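Local coordinates for protein 5'-nucleotidase SurE (Aquifex aeolicus, PDB 2WQK) that probably hydrolyses nucleoside 5'-monophosphates to nucleosides and phosphate with the help of one divalent metal cation per subunit, at residues A19-E22 with A23-L27; A112-G115 with R116-G119. All blocks are in the same frame, centred on the assembly; numbering follows the deposited sequence. Where two conformers were deposited one is given.

How the contacts relate
Contact 1 (19-27) precedes contact 2 (112-119) in the chain, and each is a short run at the C-terminal end of a helix in the same mixed beta-sheet domain. Helix 15-24 connects strands 3-7 and 29-35, helix 107-117 connects strands 88-94 and 122-128, and strands 3-7 and 88-94 are neighbours in the sheet. The two contacts do not touch: their centres are 21 Å apart and their nearest atoms about 10 Å. Side chain to side chain, Asn94, a ligand of the bound sodium, lies about 9 Å from Leu20 and about 11 Å from Ala112. Contact 1 stays within its own subunit, whereas in contact 2 Glu114 pairs with Tyr105 and Arg183 of the second subunit.

Contact 1 (A19-E22 with A23-L27); sequences ALRE and ALKSL
Leu20 and Leu24 sit one turn apart on the helix that links strands 3-7 and 29-35 in a beta-alpha-beta unit, and their side chains cross at a slant on its buried side. Leu20 CG meets Leu24 CD1 at 3.8 Å. With Leu24 CG turned away from its own carbonyl carbon (chi1 -74°), the branch point lies 3.2 Å from Leu20 O, the same oxygen that accepts the hydrogen bond from Leu24 N at 3.0 Å. Beyond this pair, Leu20 rests on Leu6 and Ile93, and Leu24 on Val30 and Leu90. Cutting Leu24 back to an alanine would remove the branch that meets Leu20 and is likely to open a gap facing Val30 and Leu90.

The exposed side is polar. Glu22 and Lys25 run side by side in the same direction, the glutamate folded at chi2 (-55°) and the lysine extended beyond CG, which brings the two charged ends together. Lys25 NZ forms a salt bridge with Glu22 OE1 at 2.9 Å on its syn side, 24° out of the carboxylate plane, and reaches OE2 only weakly. Arg21 NH1 joins this salt-bridge network through charge alone, 3.3 Å from Glu22 OE2. Arg21 NH1 and Lys25 NZ are 4.5 Å apart, and the acid probably offsets their mutual repulsion. Lys25 CE sits over the centre of the Arg21 guanidinium, 4.3 Å above its plane.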
loop_
_atom_site.group_PDB
_atom_site.type_symbol
_atom_site.label_atom_id
_atom_site.label_comp_id
_atom_site.label_asym_id
_atom_site.label_seq_id
_atom_site.Cartn_x
_atom_site.Cartn_y
_atom_site.Cartn_z
ATOM N N ALA A 19 24.866 11.347 3.349
ATOM C CA ALA A 19 25.743 12.482 3.018
ATOM C C ALA A 19 25.613 13.590 4.054
ATOM O O ALA A 19 26.605 14.197 4.488
ATOM C CB ALA A 19 25.482 13.045 1.604
ATOM N N LEU A 20 24.372 13.894 4.427
ATOM C CA LEU A 20 24.142 14.972 5.366
ATOM C C LEU A 20 24.701 14.587 6.744
ATOM O O LEU A 20 25.324 15.416 7.414
ATOM C CB LEU A 20 22.649 15.313 5.419
ATOM C CG LEU A 20 22.241 16.509 6.258
ATOM C CD1 LEU A 20 23.030 17.784 5.917
ATOM C CD2 LEU A 20 20.711 16.698 6.132
ATOM N N ARG A 21 24.454 13.342 7.167
ATOM C CA ARG A 21 24.946 12.845 8.452
ATOM C C ARG A 21 26.465 13.034 8.526
ATOM O O ARG A 21 27.000 13.553 9.501
ATOM C CB ARG A 21 24.617 11.382 8.631
ATOM C CG ARG A 21 25.173 10.807 9.905
ATOM C CD ARG A 21 24.984 9.337 9.913
ATOM N NE ARG A 21 25.527 8.807 11.148
ATOM C CZ ARG A 21 26.381 7.802 11.221
ATOM N NH1 ARG A 21 26.778 7.121 10.140
ATOM N NH2 ARG A 21 26.786 7.432 12.410
ATOM N N GLU A 22 27.135 12.558 7.497
ATOM C CA GLU A 22 28.618 12.623 7.490
ATOM C C GLU A 22 29.150 14.052 7.611
ATOM O O GLU A 22 30.091 14.340 8.399
ATOM C CB GLU A 22 29.125 11.875 6.251
ATOM C CG GLU A 22 28.875 10.359 6.327
ATOM C CD GLU A 22 29.451 9.646 7.582
ATOM O OE1 GLU A 22 30.540 10.001 8.057
ATOM O OE2 GLU A 22 28.790 8.700 8.106
ATOM N N ALA A 23 28.600 14.952 6.804
ATOM C CA ALA A 23 28.997 16.356 6.831
ATOM C C ALA A 23 28.738 17.056 8.155
ATOM O O ALA A 23 29.544 17.887 8.610
ATOM C CB ALA A 23 28.371 17.124 5.645
ATOM N N LEU A 24 27.613 16.715 8.783
ATOM C CA LEU A 24 27.231 17.369 10.032
ATOM C C LEU A 24 28.083 17.017 11.243
ATOM O O LEU A 24 28.056 17.732 12.239
ATOM C CB LEU A 24 25.784 17.032 10.395
ATOM C CG LEU A 24 24.711 17.730 9.560
ATOM C CD1 LEU A 24 23.410 17.014 9.851
ATOM C CD2 LEU A 24 24.660 19.212 9.941
ATOM N N LYS A 25 28.795 15.892 11.143
ATOM C CA LYS A 25 29.604 15.472 12.298
ATOM C C LYS A 25 30.568 16.556 12.796
ATOM O O LYS A 25 30.923 16.555 13.975
ATOM C CB LYS A 25 30.380 14.188 11.973
ATOM C CG LYS A 25 29.533 12.981 11.741
ATOM C CD LYS A 25 30.409 11.814 11.198
ATOM C CE LYS A 25 29.711 10.471 11.263
ATOM N NZ LYS A 25 30.625 9.314 10.879
ATOM N N SER A 26 31.057 17.405 11.895
ATOM C CA SER A 26 31.990 18.456 12.310
ATOM C C SER A 26 31.337 19.563 13.129
ATOM O O SER A 26 32.028 20.377 13.756
ATOM C CB SER A 26 32.735 19.056 11.128
ATOM O OG SER A 26 31.813 19.680 10.268
ATOM N N LEU A 27 29.998 19.609 13.137
ATOM C CA LEU A 27 29.297 20.630 13.949
ATOM C C LEU A 27 28.743 20.128 15.291
ATOM O O LEU A 27 28.372 20.920 16.158
ATOM C CB LEU A 27 28.123 21.255 13.174
ATOM C CG LEU A 27 28.539 21.903 11.884
ATOM C CD1 LEU A 27 27.266 22.534 11.202
ATOM C CD2 LEU A 27 29.609 22.966 12.025
#

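Contact 2 (A112-G115 with R116-G119); sequences AMEG and RILG
Ile117 lies alongside both Met113 and Glu114, all three pointing the same way from the last turns of helix 107-117. The tip of the isoleucine does the touching: CD1 is 3.7 Å from Glu114 OE1 and 4.1 Å from Met113 CE. Its CG1 is set beside the backbone N (chi1 -74°), which holds that carbon 3.4 Å from Met113 O. The same oxygen accepts the hydrogen bond from Ile117 N. Leu233 of a loop packs against both Met113 and Ile117.

The Glu114 chain bends at chi2 and carries its carboxylate beside the isoleucine methyl. OE2 is hydrogen-bonded to the hydroxyl of Tyr105 of the second subunit, while OE1 takes a hydrogen bond from His74 NE2 and a salt bridge from Arg183 of the second subunit, so that both oxygens of this buried acid are satisfied.

Gly115 contributes backbone alone. Its carbonyl receives a weak bond from Leu118 N, while the stronger bond of that N-H goes to Glu114 O at 3.0 Å. Leu118 CB also packs 3.4 Å from Gly115 O.

Arg116 takes part through the base of its residue. Its N is bonded to Ala112 O at 3.1 Å and its CB lies 3.6 Å from Met113 O, whereas the rest of the chain leads away from the preceding turn.

Past the helix end, Gly119 is the first residue to leave helical backbone angles; its positive phi (88°) would jam a CB against the preceding carbonyl oxygen and so calls for glycine. Gly119 N bonds back to Arg116 O at 2.9 Å, part of the Schellman motif that closes the helix of this beta-alpha-beta unit before strand 122-128.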
loop_
_atom_site.group_PDB
_atom_site.type_symbol
_atom_site.label_atom_id
_atom_site.label_comp_id
_atom_site.label_asym_id
_atom_site.label_seq_id
_atom_site.Cartn_x
_atom_site.Cartn_y
_atom_site.Cartn_z
ATOM N N ALA A 112 10.446 18.195 9.330
ATOM C CA ALA A 112 10.877 19.478 9.911
ATOM C C ALA A 112 9.703 20.163 10.647
ATOM O O ALA A 112 9.859 20.692 11.739
ATOM C CB ALA A 112 11.493 20.400 8.879
ATOM N N MET A 113 8.507 20.110 10.053
ATOM C CA MET A 113 7.330 20.654 10.712
ATOM C C MET A 113 7.109 20.063 12.091
ATOM O O MET A 113 6.865 20.788 13.021
ATOM C CB MET A 113 6.090 20.437 9.821
ATOM C CG MET A 113 4.835 21.088 10.384
ATOM S SD MET A 113 3.338 20.525 9.533
ATOM C CE MET A 113 3.293 18.818 10.100
ATOM N N GLU A 114 7.234 18.754 12.172
ATOM C CA GLU A 114 7.057 18.055 13.453
ATOM C C GLU A 114 8.085 18.505 14.498
ATOM O O GLU A 114 7.776 18.662 15.690
ATOM C CB GLU A 114 7.044 16.536 13.271
ATOM C CG GLU A 114 5.834 16.057 12.508
ATOM C CD GLU A 114 4.495 16.190 13.266
ATOM O OE1 GLU A 114 4.477 16.385 14.499
ATOM O OE2 GLU A 114 3.439 16.083 12.598
ATOM N N GLY A 115 9.318 18.690 14.049
ATOM C CA GLY A 115 10.300 19.247 14.993
ATOM C C GLY A 115 9.852 20.576 15.554
ATOM O O GLY A 115 9.910 20.796 16.760
ATOM N N ARG A 116 9.355 21.469 14.682
ATOM C CA ARG A 116 8.939 22.795 15.128
ATOM C C ARG A 116 7.676 22.698 16.005
ATOM O O ARG A 116 7.544 23.456 16.964
ATOM C CB ARG A 116 8.759 23.750 13.925
ATOM C CG ARG A 116 8.780 25.229 14.263
ATOM C CD ARG A 116 9.830 25.667 15.298
ATOM N NE ARG A 116 9.210 25.974 16.603
ATOM C CZ ARG A 116 9.818 26.306 17.752
ATOM N NH1 ARG A 116 9.074 26.578 18.813
ATOM N NH2 ARG A 116 11.132 26.383 17.866
ATOM N N ILE A 117 6.797 21.725 15.723
ATOM C CA ILE A 117 5.605 21.495 16.595
ATOM C C ILE A 117 6.065 21.158 18.018
ATOM O O ILE A 117 5.446 21.591 19.015
ATOM C CB ILE A 117 4.712 20.380 16.045
ATOM C CG1 ILE A 117 3.961 20.909 14.826
ATOM C CG2 ILE A 117 3.697 19.823 17.100
ATOM C CD1 ILE A 117 3.214 19.830 14.035
ATOM N N LEU A 118 7.161 20.400 18.101
ATOM C CA LEU A 118 7.723 19.995 19.376
ATOM C C LEU A 118 8.549 21.092 20.044
ATOM O O LEU A 118 9.108 20.844 21.131
ATOM C CB LEU A 118 8.604 18.756 19.184
ATOM C CG LEU A 118 7.847 17.455 18.920
ATOM C CD1 LEU A 118 8.760 16.278 18.563
ATOM C CD2 LEU A 118 6.964 17.037 20.098
ATOM N N GLY A 119 8.663 22.272 19.418
ATOM C CA GLY A 119 9.379 23.377 20.020
ATOM C C GLY A 119 10.854 23.401 19.726
ATOM O O GLY A 119 11.644 23.996 20.512
#